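Local coordinates for putative alpha-L-fucosidase (Bacteroides thetaiotaomicron VPI-5482, PDB 3GZA), which probably hydrolyses alpha-L-fucosidic linkages, releasing L-fucose from glycans, at residues 165-168 / 169-173; 248-251 / 252-255; 329-332 / 333-337; 360-363 / 364-368. All coordinates share one frame; numbering follows the deposited sequence. Where two conformers were deposited one is given.

Contact 1: 165-168 / 169-173; sequences MVTE and LCTRY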
HETATM    1  N   MSE A 165     -13.063  -3.554  -0.704  1.00 24.39           N
HETATM    2  CA  MSE A 165     -12.835  -3.730   0.732  1.00 24.68           C
HETATM    3  C   MSE A 165     -14.159  -4.028   1.424  1.00 25.58           C
HETATM    4  O   MSE A 165     -14.265  -4.957   2.218  1.00 25.63           O
HETATM    5  CB  MSE A 165     -12.160  -2.524   1.371  1.00 25.55           C
HETATM    6  CG  MSE A 165     -10.683  -2.342   0.956  1.00 24.52           C
HETATM    7 SE   MSE A 165      -9.801  -0.979   1.988  0.75 26.51          SE
HETATM    8  CE  MSE A 165     -10.692   0.574   1.419  1.00 25.18           C
ATOM      9  N   VAL A 166     -15.181  -3.250   1.077  1.00 25.44           N
ATOM     10  CA  VAL A 166     -16.518  -3.445   1.646  1.00 24.65           C
ATOM     11  C   VAL A 166     -17.018  -4.819   1.288  1.00 25.40           C
ATOM     12  O   VAL A 166     -17.609  -5.497   2.102  1.00 25.19           O
ATOM     13  CB  VAL A 166     -17.456  -2.319   1.222  1.00 25.18           C
ATOM     14  CG1 VAL A 166     -18.931  -2.569   1.626  1.00 26.22           C
ATOM     15  CG2 VAL A 166     -17.003  -0.965   1.802  1.00 24.57           C
ATOM     16  N   THR A 167     -16.763  -5.251   0.074  1.00 23.78           N
ATOM     17  CA  THR A 167     -17.237  -6.579  -0.353  1.00 24.92           C
ATOM     18  C   THR A 167     -16.567  -7.663   0.499  1.00 25.47           C
ATOM     19  O   THR A 167     -17.239  -8.617   0.948  1.00 24.04           O
ATOM     20  CB  THR A 167     -16.974  -6.815  -1.851  1.00 26.31           C
ATOM     21  OG1 THR A 167     -17.660  -5.816  -2.612  1.00 24.87           O
ATOM     22  CG2 THR A 167     -17.512  -8.199  -2.317  1.00 25.74           C
ATOM     23  N   GLU A 168     -15.269  -7.549   0.712  1.00 25.83           N
ATOM     24  CA  GLU A 168     -14.574  -8.558   1.550  1.00 24.48           C
ATOM     25  C   GLU A 168     -15.213  -8.615   2.921  1.00 24.85           C
ATOM     26  O   GLU A 168     -15.472  -9.709   3.473  1.00 25.43           O
ATOM     27  CB  GLU A 168     -13.077  -8.231   1.687  1.00 24.39           C
ATOM     28  CG  GLU A 168     -12.283  -8.415   0.426  1.00 24.62           C
ATOM     29  CD  GLU A 168     -10.810  -8.111   0.569  1.00 24.91           C
ATOM     30  OE1 GLU A 168     -10.440  -7.332   1.460  1.00 24.92           O
ATOM     31  OE2 GLU A 168     -10.028  -8.646  -0.274  1.00 25.74           O
ATOM     32  N   LEU A 169     -15.373  -7.446   3.529  1.00 23.79           N
ATOM     33  CA  LEU A 169     -15.906  -7.352   4.892  1.00 25.27           C
ATOM     34  C   LEU A 169     -17.330  -7.828   5.021  1.00 25.85           C
ATOM     35  O   LEU A 169     -17.717  -8.370   6.070  1.00 24.85           O
ATOM     36  CB  LEU A 169     -15.683  -5.956   5.445  1.00 25.74           C
ATOM     37  CG  LEU A 169     -14.203  -5.582   5.643  1.00 25.32           C
ATOM     38  CD1 LEU A 169     -13.950  -4.057   5.728  1.00 25.81           C
ATOM     39  CD2 LEU A 169     -13.515  -6.344   6.842  1.00 26.05           C
ATOM     40  N   CYS A 170     -18.095  -7.704   3.935  1.00 24.95           N
ATOM     41  CA  CYS A 170     -19.524  -8.135   3.914  1.00 25.01           C
ATOM     42  C   CYS A 170     -19.738  -9.567   3.485  1.00 24.80           C
ATOM     43  O   CYS A 170     -20.874 -10.043   3.522  1.00 25.76           O
ATOM     44  CB  CYS A 170     -20.357  -7.224   3.008  1.00 25.15           C
ATOM     45  SG  CYS A 170     -20.615  -5.544   3.652  1.00 27.85           S
ATOM     46  N   THR A 171     -18.682 -10.250   3.031  1.00 24.70           N
ATOM     47  CA  THR A 171     -18.833 -11.630   2.548  1.00 24.12           C
ATOM     48  C   THR A 171     -18.045 -12.677   3.313  1.00 24.30           C
ATOM     49  O   THR A 171     -18.385 -13.854   3.210  1.00 25.13           O
ATOM     50  CB  THR A 171     -18.473 -11.762   1.049  1.00 24.76           C
ATOM     51  OG1 THR A 171     -17.102 -11.317   0.852  1.00 25.52           O
ATOM     52  CG2 THR A 171     -19.459 -10.891   0.206  1.00 24.27           C
ATOM     53  N   ARG A 172     -17.040 -12.276   4.067  1.00 24.16           N
ATOM     54  CA  ARG A 172     -16.160 -13.280   4.675  1.00 25.22           C
ATOM     55  C   ARG A 172     -16.240 -13.360   6.195  1.00 25.75           C
ATOM     56  O   ARG A 172     -15.495 -14.144   6.776  1.00 26.59           O
ATOM     57  CB  ARG A 172     -14.714 -12.935   4.305  1.00 25.83           C
ATOM     58  CG  ARG A 172     -14.422 -12.916   2.848  1.00 26.04           C
ATOM     59  CD  ARG A 172     -13.002 -12.434   2.585  1.00 27.28           C
ATOM     60  NE  ARG A 172     -12.707 -12.393   1.154  1.00 28.18           N
ATOM     61  CZ  ARG A 172     -11.488 -12.098   0.695  1.00 29.26           C
ATOM     62  NH1 ARG A 172     -10.512 -11.801   1.532  1.00 30.62           N
ATOM     63  NH2 ARG A 172     -11.283 -12.082  -0.602  1.00 30.29           N
ATOM     64  N   TYR A 173     -17.143 -12.586   6.818  1.00 26.11           N
ATOM     65  CA  TYR A 173     -17.190 -12.480   8.273  1.00 25.36           C
ATOM     66  C   TYR A 173     -18.573 -12.695   8.888  1.00 25.12           C
ATOM     67  O   TYR A 173     -18.806 -12.278  10.020  1.00 25.94           O
ATOM     68  CB  TYR A 173     -16.586 -11.141   8.709  1.00 26.18           C
ATOM     69  CG  TYR A 173     -15.137 -11.024   8.281  1.00 25.54           C
ATOM     70  CD1 TYR A 173     -14.093 -11.547   9.023  1.00 26.25           C
ATOM     71  CD2 TYR A 173     -14.811 -10.396   7.075  1.00 28.53           C
ATOM     72  CE1 TYR A 173     -12.774 -11.469   8.572  1.00 24.67           C
ATOM     73  CE2 TYR A 173     -13.522 -10.316   6.623  1.00 27.21           C
ATOM     74  CZ  TYR A 173     -12.482 -10.852   7.383  1.00 25.98           C
ATOM     75  OH  TYR A 173     -11.192 -10.853   6.924  1.00 26.11           O
TER
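Leu-169 donates its backbone N to Met-165 O at 3.0 Å, the bond of a regular alpha-helix, while its side chain packs on Val-111, Ile-127 and Ile-129. Cys-170 N bonds to Val-166 O and only weakly to Thr-167 O; its SG rests 4.0 Å from Val-166 CG1, and both side chains face helix 196-202. At Thr-171 the hydroxyl turns back on the helix: with OG1 between the backbone N and carbonyl carbon (chi1 58°), it donates to Thr-167 O at 2.7 Å. Thr-171 N and Arg-172 N both reach Glu-168 O from the same face of its carbonyl plane; Thr-171 N stands 70° out of that plane, whereas Arg-172 N, at 3.1 Å, is tilted by 22°. The Arg-172 side chain runs alongside that of Glu-168, and its guanidinium lies face-on to Glu-168 CG. Tyr-173 brings its ring edge to Glu-168 O, with CD2 at 3.7 Å, and bonds through OH to Asp-109. The salt bridge from Glu-168 OE2 to Arg-172 NH1 is long, 3.7 Å, and no guanidinium N-H points at this oxygen, which stands off the guanidinium plane. Ser-91, Trp-89 and the Asp-92 backbone N bind the Glu-168 carboxylate, and Asp-92 pairs with Arg-172, so the attraction between Glu-168 and Arg-172 is probably an electrostatic supplement to bonds that tie this end of helix 148-171 to the 89-92 loop.

Contact 2: 248-251 / 252-255; sequences SIDQ and LELL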
ATOM      1  N   SER A 248     -33.374  25.567   5.419  1.00 44.51           N
ATOM      2  CA  SER A 248     -33.776  26.475   6.506  1.00 44.08           C
ATOM      3  C   SER A 248     -33.741  25.805   7.889  1.00 42.62           C
ATOM      4  O   SER A 248     -33.882  26.468   8.918  1.00 42.18           O
ATOM      5  CB  SER A 248     -35.188  27.007   6.245  1.00 44.37           C
ATOM      6  OG  SER A 248     -36.185  26.062   6.624  1.00 46.19           O
ATOM      7  N   ILE A 249     -33.592  24.495   7.905  1.00 40.34           N
ATOM      8  CA  ILE A 249     -33.598  23.748   9.146  1.00 39.47           C
ATOM      9  C   ILE A 249     -32.290  23.934   9.915  1.00 38.45           C
ATOM     10  O   ILE A 249     -31.214  24.024   9.320  1.00 37.55           O
ATOM     11  CB  ILE A 249     -33.811  22.219   8.869  1.00 39.29           C
ATOM     12  CG1 ILE A 249     -35.183  21.950   8.236  1.00 40.11           C
ATOM     13  CG2 ILE A 249     -33.683  21.400  10.146  1.00 38.63           C
ATOM     14  CD1 ILE A 249     -36.368  22.373   9.093  1.00 42.54           C
ATOM     15  N   ASP A 250     -32.410  24.026  11.240  1.00 37.18           N
ATOM     16  CA  ASP A 250     -31.257  24.020  12.140  1.00 35.84           C
ATOM     17  C   ASP A 250     -30.924  22.521  12.206  1.00 34.68           C
ATOM     18  O   ASP A 250     -31.563  21.742  12.922  1.00 33.45           O
ATOM     19  CB  ASP A 250     -31.671  24.625  13.493  1.00 35.63           C
ATOM     20  CG  ASP A 250     -30.554  24.615  14.527  1.00 36.58           C
ATOM     21  OD1 ASP A 250     -29.681  23.725  14.453  1.00 32.36           O
ATOM     22  OD2 ASP A 250     -30.619  25.476  15.448  1.00 36.17           O
ATOM     23  N   GLN A 251     -29.919  22.100  11.445  1.00 33.82           N
ATOM     24  CA  GLN A 251     -29.631  20.679  11.347  1.00 33.91           C
ATOM     25  C   GLN A 251     -29.182  19.995  12.625  1.00 32.72           C
ATOM     26  O   GLN A 251     -29.549  18.837  12.846  1.00 32.04           O
ATOM     27  CB  GLN A 251     -28.618  20.396  10.243  1.00 34.86           C
ATOM     28  CG  GLN A 251     -29.075  20.907   8.911  1.00 35.76           C
ATOM     29  CD  GLN A 251     -28.229  20.381   7.789  1.00 39.71           C
ATOM     30  OE1 GLN A 251     -27.350  19.535   7.997  1.00 44.10           O
ATOM     31  NE2 GLN A 251     -28.480  20.867   6.602  1.00 37.88           N
ATOM     32  N   LEU A 252     -28.362  20.646  13.451  1.00 32.71           N
ATOM     33  CA  LEU A 252     -27.968  20.015  14.701  1.00 32.15           C
ATOM     34  C   LEU A 252     -29.178  19.819  15.554  1.00 29.92           C
ATOM     35  O   LEU A 252     -29.269  18.792  16.188  1.00 29.91           O
ATOM     36  CB  LEU A 252     -26.924  20.797  15.519  1.00 33.04           C
ATOM     37  CG  LEU A 252     -25.477  20.525  15.178  1.00 35.72           C
ATOM     38  CD1 LEU A 252     -24.608  21.452  16.019  1.00 35.29           C
ATOM     39  CD2 LEU A 252     -25.079  19.078  15.353  1.00 35.74           C
ATOM     40  N   GLU A 253     -30.100  20.779  15.582  1.00 30.22           N
ATOM     41  CA  GLU A 253     -31.314  20.585  16.387  1.00 30.55           C
ATOM     42  C   GLU A 253     -32.107  19.408  15.867  1.00 28.84           C
ATOM     43  O   GLU A 253     -32.670  18.679  16.637  1.00 28.73           O
ATOM     44  CB  GLU A 253     -32.190  21.821  16.396  1.00 31.51           C
ATOM     45  CG  GLU A 253     -31.594  22.959  17.201  1.00 35.65           C
ATOM     46  CD  GLU A 253     -31.501  22.656  18.667  1.00 38.32           C
ATOM     47  OE1 GLU A 253     -32.445  22.068  19.225  1.00 34.65           O
ATOM     48  OE2 GLU A 253     -30.473  23.022  19.271  1.00 41.43           O
ATOM     49  N   LEU A 254     -32.174  19.262  14.549  1.00 29.13           N
ATOM     50  CA  LEU A 254     -32.869  18.139  13.933  1.00 28.07           C
ATOM     51  C   LEU A 254     -32.204  16.815  14.294  1.00 27.45           C
ATOM     52  O   LEU A 254     -32.900  15.846  14.579  1.00 26.73           O
ATOM     53  CB  LEU A 254     -32.993  18.378  12.408  1.00 28.45           C
ATOM     54  CG  LEU A 254     -33.573  17.239  11.579  1.00 29.89           C
ATOM     55  CD1 LEU A 254     -35.005  16.922  12.066  1.00 27.95           C
ATOM     56  CD2 LEU A 254     -33.521  17.578  10.063  1.00 29.68           C
ATOM     57  N   LEU A 255     -30.860  16.726  14.317  1.00 26.15           N
ATOM     58  CA  LEU A 255     -30.193  15.466  14.759  1.00 26.29           C
ATOM     59  C   LEU A 255     -30.480  15.130  16.206  1.00 25.56           C
ATOM     60  O   LEU A 255     -30.749  13.990  16.551  1.00 26.03           O
ATOM     61  CB  LEU A 255     -28.691  15.559  14.531  1.00 26.89           C
ATOM     62  CG  LEU A 255     -28.239  15.666  13.076  1.00 29.28           C
ATOM     63  CD1 LEU A 255     -26.759  16.018  13.050  1.00 28.54           C
ATOM     64  CD2 LEU A 255     -28.530  14.351  12.273  1.00 29.59           C
TER
HETATM   65  O   HOH W   1     -26.930  23.188  12.786  1.00 34.92           O
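The backbone passes from an extended conformation at Ile-249 and Asp-250 into helical angles from Gln-251 onward, and two i to i+4 bonds mark the new helix. Leu-254 N donates to Asp-250 O at 3.0 Å, in the carbonyl plane, and Leu-255 N donates to Gln-251 O at 2.9 Å. Asp-250 is the N-cap of helix 251-257. Its CG stands anti to the backbone N (chi1 178°), which carries OD1 across the first turn to accept from Glu-253 N at 3.2 Å with an N-H...O angle of 165°. The donor meets the oxygen from above the carboxylate plane. A water donates to the same OD1 and accepts from Leu-252 N at 3.0 Å, bridging the cap to a second amide of the first turn. Glu-253 CG lies 3.2 Å from Asp-250 OD2; Asp-250 OD2 and Glu-253 OE2 remain 4.5 Å from each other, a proximity that would probably be mildly unfavourable if both are charged. Ile-249 CG2 meets Leu-254 CD2 at 3.8 Å, a hydrophobic staple between the residue before the N-cap and the fourth of the helix, and Leu-254 continues onto Phe-235, Pro-236 and Ile-245. The Gln-251 side chain extends back to the preceding loop, where NE2 donates to His-242 O.

Contact 3: 329-332 / 333-337; sequences DAQR and LKEMG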
ATOM      1  N   ASP A 329     -10.617   0.404  32.783  1.00 24.30           N
ATOM      2  CA  ASP A 329     -11.720   0.576  31.862  1.00 24.01           C
ATOM      3  C   ASP A 329     -12.734  -0.556  32.022  1.00 24.45           C
ATOM      4  O   ASP A 329     -13.927  -0.354  32.097  1.00 23.69           O
ATOM      5  CB  ASP A 329     -11.193   0.625  30.445  1.00 24.32           C
ATOM      6  CG  ASP A 329     -10.271   1.803  30.193  1.00 24.60           C
ATOM      7  OD1 ASP A 329      -9.271   1.988  30.939  1.00 26.44           O
ATOM      8  OD2 ASP A 329     -10.587   2.531  29.207  1.00 29.88           O
ATOM      9  N   ALA A 330     -12.230  -1.783  32.010  1.00 24.12           N
ATOM     10  CA  ALA A 330     -13.082  -2.979  32.166  1.00 25.52           C
ATOM     11  C   ALA A 330     -13.852  -2.961  33.480  1.00 25.09           C
ATOM     12  O   ALA A 330     -15.043  -3.322  33.542  1.00 25.36           O
ATOM     13  CB  ALA A 330     -12.210  -4.248  32.080  1.00 25.84           C
ATOM     14  N   GLN A 331     -13.192  -2.535  34.543  1.00 24.40           N
ATOM     15  CA  GLN A 331     -13.858  -2.485  35.841  1.00 25.14           C
ATOM     16  C   GLN A 331     -14.975  -1.447  35.793  1.00 24.29           C
ATOM     17  O   GLN A 331     -16.036  -1.689  36.304  1.00 24.51           O
ATOM     18  CB  GLN A 331     -12.864  -2.210  36.951  1.00 26.13           C
ATOM     19  CG  GLN A 331     -13.444  -1.963  38.316  1.00 25.92           C
ATOM     20  CD  GLN A 331     -14.284  -3.127  38.844  1.00 27.95           C
ATOM     21  OE1 GLN A 331     -14.056  -4.301  38.510  1.00 30.55           O
ATOM     22  NE2 GLN A 331     -15.252  -2.800  39.689  1.00 29.45           N
ATOM     23  N   ARG A 332     -14.708  -0.277  35.225  1.00 23.62           N
ATOM     24  CA  ARG A 332     -15.726   0.788  35.143  1.00 24.07           C
ATOM     25  C   ARG A 332     -16.939   0.351  34.330  1.00 24.39           C
ATOM     26  O   ARG A 332     -18.075   0.704  34.642  1.00 24.24           O
ATOM     27  CB  ARG A 332     -15.143   2.060  34.518  1.00 24.33           C
ATOM     28  CG  ARG A 332     -16.082   3.241  34.438  1.00 25.85           C
ATOM     29  CD  ARG A 332     -16.679   3.652  35.825  1.00 25.84           C
ATOM     30  NE  ARG A 332     -15.750   3.595  36.970  1.00 24.71           N
ATOM     31  CZ  ARG A 332     -14.814   4.501  37.242  1.00 24.99           C
ATOM     32  NH1 ARG A 332     -14.607   5.536  36.440  1.00 24.55           N
ATOM     33  NH2 ARG A 332     -14.017   4.335  38.267  1.00 24.37           N
ATOM     34  N   LEU A 333     -16.677  -0.342  33.235  1.00 24.61           N
ATOM     35  CA  LEU A 333     -17.717  -0.918  32.412  1.00 24.51           C
ATOM     36  C   LEU A 333     -18.581  -1.885  33.212  1.00 24.34           C
ATOM     37  O   LEU A 333     -19.811  -1.835  33.109  1.00 24.27           O
ATOM     38  CB  LEU A 333     -17.114  -1.596  31.185  1.00 25.25           C
ATOM     39  CG  LEU A 333     -16.545  -0.641  30.137  1.00 24.73           C
ATOM     40  CD1 LEU A 333     -15.636  -1.370  29.124  1.00 26.17           C
ATOM     41  CD2 LEU A 333     -17.631   0.186  29.382  1.00 27.02           C
ATOM     42  N   LYS A 334     -17.951  -2.749  33.992  1.00 25.15           N
ATOM     43  CA  LYS A 334     -18.700  -3.688  34.823  1.00 25.09           C
ATOM     44  C   LYS A 334     -19.554  -2.916  35.816  1.00 25.18           C
ATOM     45  O   LYS A 334     -20.738  -3.235  36.050  1.00 24.72           O
ATOM     46  CB  LYS A 334     -17.749  -4.633  35.539  1.00 24.93           C
ATOM     47  CG  LYS A 334     -18.474  -5.572  36.504  1.00 25.45           C
ATOM     48  CD  LYS A 334     -17.448  -6.328  37.296  1.00 27.27           C
ATOM     49  CE  LYS A 334     -18.060  -7.366  38.206  1.00 30.93           C
ATOM     50  NZ  LYS A 334     -18.777  -6.749  39.337  1.00 31.17           N
ATOM     51  N   GLU A 335     -18.959  -1.898  36.441  1.00 24.77           N
ATOM     52  CA  GLU A 335     -19.701  -1.079  37.387  1.00 24.10           C
ATOM     53  C   GLU A 335     -20.959  -0.448  36.728  1.00 23.96           C
ATOM     54  O   GLU A 335     -22.013  -0.350  37.371  1.00 22.94           O
ATOM     55  CB  GLU A 335     -18.812   0.012  37.978  1.00 25.24           C
ATOM     56  CG  GLU A 335     -17.698  -0.492  38.894  1.00 24.65           C
ATOM     57  CD  GLU A 335     -16.672   0.536  39.247  1.00 26.08           C
ATOM     58  OE1 GLU A 335     -16.781   1.692  38.789  1.00 25.48           O
ATOM     59  OE2 GLU A 335     -15.718   0.158  39.998  1.00 26.21           O
HETATM   60  N   MSE A 336     -20.833   0.006  35.481  1.00 23.67           N
HETATM   61  CA  MSE A 336     -21.962   0.605  34.733  1.00 22.81           C
HETATM   62  C   MSE A 336     -23.100  -0.400  34.531  1.00 24.15           C
HETATM   63  O   MSE A 336     -24.248  -0.122  34.839  1.00 24.37           O
HETATM   64  CB  MSE A 336     -21.492   1.130  33.402  1.00 23.27           C
HETATM   65  CG  MSE A 336     -22.555   1.876  32.672  1.00 22.15           C
HETATM   66 SE   MSE A 336     -21.972   2.529  30.993  0.75 24.31          SE
HETATM   67  CE  MSE A 336     -23.477   3.542  30.475  1.00 23.61           C
ATOM     68  N   GLY A 337     -22.761  -1.591  34.055  1.00 25.64           N
ATOM     69  CA  GLY A 337     -23.749  -2.634  33.869  1.00 24.83           C
ATOM     70  C   GLY A 337     -24.381  -3.028  35.175  1.00 24.31           C
ATOM     71  O   GLY A 337     -25.606  -3.205  35.247  1.00 25.02           O
TER
HETATM   72  O   HOH W   2     -17.543  -4.270  40.812  1.00 36.32           O
HETATM   73  O   HOH W   3     -13.543   1.661  39.474  1.00 18.02           O
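Glu-335 receives side-chain donors from two consecutive residues of the preceding turn, Gln-331 and Arg-332, one on each carboxylate oxygen. Arg-332 NE reaches Glu-335 OE1 at 2.8 Å on the syn side, in a salt bridge with the acceptor near the guanidinium plane; bends at chi2 and chi3 fold the arginine chain back to this position. The guanidinium and carboxylate planes differ by 22°. Gln-331 NE2 donates to Glu-335 OE2 at 3.0 Å, on the anti side, and this bond is nearly straight at 168°. Its amide is turned 75° from the carboxylate.

Two waters extend the network. One accepts from Arg-332 NH2 and donates to Glu-335 OE2 at 2.7 Å, which gives that oxygen a second donor and bridges the same ion pair. The other accepts from Gln-331 NE2 at 2.9 Å and from Lys-334 NZ, whose ammonium also pairs with Asp-338. The remaining guanidinium nitrogen, Arg-332 NH1, donates to Tyr-294 O.

Beneath the polar surface the helix backbone is regular: the amides of Leu-333, Lys-334, Glu-335 and Met-336 bond to the carbonyls of Asp-329, Ala-330, Gln-331 and Arg-332. Leu-333 and Met-336 pack on strand 312-317 of the barrel, and Asp-329 forms a salt bridge with Arg-275. Helix 327-344 thus has an apolar inner side and a polar one on which three donors, two from side chains and one from water, grip the Glu-335 carboxylate. This arrangement fixes its rotation and probably favours its ionised form.

Contact 4: 360-363 / 364-368; sequences LKLG and KEQSV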
ATOM      1  N   LEU A 360     -50.902   2.031  37.629  1.00 31.44           N
ATOM      2  CA  LEU A 360     -50.013   1.086  38.266  0.50 31.53           C
ATOM      3  C   LEU A 360     -50.264   1.094  39.785  1.00 32.24           C
ATOM      4  O   LEU A 360     -49.953   2.061  40.460  1.00 31.89           O
ATOM      5  CB  LEU A 360     -48.567   1.470  37.913  0.50 31.34           C
ATOM      6  CG  LEU A 360     -47.429   0.552  38.324  0.50 30.43           C
ATOM      7  CD1 LEU A 360     -47.615  -0.829  37.726  0.50 28.97           C
ATOM      8  CD2 LEU A 360     -46.117   1.156  37.891  0.50 28.98           C
ATOM      9  N   LYS A 361     -50.856   0.021  40.296  1.00 32.97           N
ATOM     10  CA  LYS A 361     -51.082  -0.097  41.734  1.00 34.36           C
ATOM     11  C   LYS A 361     -49.746  -0.572  42.300  1.00 35.79           C
ATOM     12  O   LYS A 361     -49.067  -1.414  41.686  1.00 35.79           O
ATOM     13  CB  LYS A 361     -52.207  -1.078  42.037  1.00 34.35           C
ATOM     14  CG  LYS A 361     -53.574  -0.598  41.615  1.00 34.43           C
ATOM     15  N   LEU A 362     -49.331  -0.006  43.432  1.00 36.76           N
ATOM     16  CA  LEU A 362     -48.026  -0.363  43.994  1.00 37.59           C
ATOM     17  C   LEU A 362     -48.058  -1.470  45.060  1.00 38.55           C
ATOM     18  O   LEU A 362     -46.989  -1.975  45.442  1.00 39.79           O
ATOM     19  CB  LEU A 362     -47.297   0.869  44.537  1.00 37.39           C
ATOM     20  CG  LEU A 362     -46.992   1.965  43.532  1.00 36.88           C
ATOM     21  CD1 LEU A 362     -46.167   3.021  44.212  1.00 36.31           C
ATOM     22  CD2 LEU A 362     -46.262   1.410  42.311  1.00 37.26           C
ATOM     23  N   GLY A 363     -49.242  -1.854  45.525  1.00 38.37           N
ATOM     24  CA  GLY A 363     -49.377  -2.919  46.524  1.00 38.68           C
ATOM     25  C   GLY A 363     -49.436  -2.390  47.947  1.00 38.16           C
ATOM     26  O   GLY A 363     -50.155  -2.935  48.800  1.00 39.92           O
ATOM     27  N   LYS A 364     -48.649  -1.358  48.226  1.00 37.29           N
ATOM     28  CA  LYS A 364     -48.665  -0.700  49.514  1.00 36.90           C
ATOM     29  C   LYS A 364     -48.072   0.673  49.303  1.00 35.42           C
ATOM     30  O   LYS A 364     -47.314   0.886  48.337  1.00 34.23           O
ATOM     31  CB  LYS A 364     -47.828  -1.467  50.545  1.00 37.44           C
ATOM     32  CG  LYS A 364     -46.319  -1.327  50.353  1.00 39.70           C
ATOM     33  CD  LYS A 364     -45.541  -2.414  51.104  1.00 43.34           C
ATOM     34  CE  LYS A 364     -44.058  -2.065  51.204  1.00 45.12           C
ATOM     35  NZ  LYS A 364     -43.861  -1.034  52.287  1.00 47.25           N
ATOM     36  N   GLU A 365     -48.423   1.597  50.194  1.00 34.03           N
ATOM     37  CA  GLU A 365     -47.861   2.930  50.138  1.00 33.13           C
ATOM     38  C   GLU A 365     -46.363   2.808  50.301  1.00 31.98           C
ATOM     39  O   GLU A 365     -45.892   2.161  51.233  1.00 31.50           O
ATOM     40  CB  GLU A 365     -48.408   3.824  51.238  1.00 32.91           C
ATOM     41  CG  GLU A 365     -47.895   5.244  51.144  1.00 33.87           C
ATOM     42  CD  GLU A 365     -48.324   6.084  52.302  1.00 36.25           C
ATOM     43  OE1 GLU A 365     -47.929   5.757  53.442  1.00 40.44           O
ATOM     44  OE2 GLU A 365     -49.049   7.074  52.071  1.00 36.00           O
ATOM     45  N   GLN A 366     -45.621   3.400  49.364  1.00 30.61           N
ATOM     46  CA  GLN A 366     -44.177   3.368  49.417  1.00 29.74           C
ATOM     47  C   GLN A 366     -43.565   4.443  48.542  1.00 29.45           C
ATOM     48  O   GLN A 366     -44.248   5.088  47.744  1.00 29.76           O
ATOM     49  CB  GLN A 366     -43.680   2.003  48.975  1.00 29.96           C
ATOM     50  CG  GLN A 366     -43.996   1.694  47.517  1.00 30.36           C
ATOM     51  CD  GLN A 366     -43.696   0.272  47.178  1.00 30.99           C
ATOM     52  OE1 GLN A 366     -42.544  -0.083  46.969  1.00 33.96           O
ATOM     53  NE2 GLN A 366     -44.743  -0.549  47.067  1.00 32.70           N
ATOM     54  N   SER A 367     -42.259   4.592  48.679  1.00 28.30           N
ATOM     55  CA  SER A 367     -41.509   5.595  47.947  0.50 28.40           C
ATOM     56  C   SER A 367     -41.363   5.238  46.460  1.00 27.56           C
ATOM     57  O   SER A 367     -41.188   4.064  46.095  1.00 28.53           O
ATOM     58  CB  SER A 367     -40.123   5.765  48.578  0.50 28.08           C
ATOM     59  OG  SER A 367     -39.490   6.936  48.094  0.50 29.22           O
ATOM     60  N   VAL A 368     -41.426   6.255  45.609  1.00 27.02           N
ATOM     61  CA  VAL A 368     -41.241   6.077  44.162  0.50 25.47           C
ATOM     62  C   VAL A 368     -40.543   7.323  43.634  1.00 26.14           C
ATOM     63  O   VAL A 368     -40.912   8.423  44.019  1.00 26.34           O
ATOM     64  CB  VAL A 368     -42.581   5.920  43.405  0.50 25.78           C
ATOM     65  CG1 VAL A 368     -42.326   5.612  41.926  0.50 20.09           C
ATOM     66  CG2 VAL A 368     -43.425   4.835  44.015  0.50 25.48           C
TER
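The chain reverses between strands 357-362 and 366-375 through a corner at Gly-363 to Glu-365, with Gly-363 at phi 94°, where a side chain would press against the carbonyl O of Leu-362. Inside this turn the Leu-362 and Val-368 side chains meet obliquely, bringing Leu-362 CD1 to 3.3 Å from Val-368 CG2, closer than normal carbon-carbon packing. Val-368 was deposited in two conformers, so the tightness is doubtful. The two strands belong to different antiparallel sheets: Leu-362 pairs through its backbone with Thr-419, while Gln-366 and Val-368 pair with Ala-418 and Val-416. The connection therefore crosses from one sheet to the other of a beta-sandwich, consistent with the F5/8 type C (discoidin-like) domain assigned to this region. Leu-362 and Val-368 both touch Ala-439 of strand 434-440, which places their contact between the sheets. Gln-366 spans the corner, its CG between the backbone N and carbonyl carbon (chi1 65°) and the chain extended beyond it. NE2 donates to Lys-364 O at 3.2 Å with an angle of 158°, the acceptor lying close to the amide plane. The same nitrogen sits 3.1 Å from Leu-362 O, but the angle is too poor for a hydrogen bond, and Gln-366 CG passes Leu-362 CD1 at 4.2 Å.

Overall arrangement
The four contacts follow one another along the chain without touching. Contacts 1, 2 and 3 belong to the TIM-barrel region assigned to the alpha-L-fucosidase family: contact 1 at the C-terminal end of helix 148-171, contact 2 at the start of helix 251-257, and contact 3 within helix 327-344, which packs on barrel strand 312-317. Their centres are 32 to 34 Å apart, and contacts 2 and 3 lie on opposite sides of the chain's centre. Contact 4 lies in the beta-sandwich beyond, its centre about 53 Å from that of contact 1 and 32 Å from that of contact 3. Helix 327-344 directly precedes the first sandwich strand, 349-353, so contact 3 sits on the element leading from barrel to sandwich.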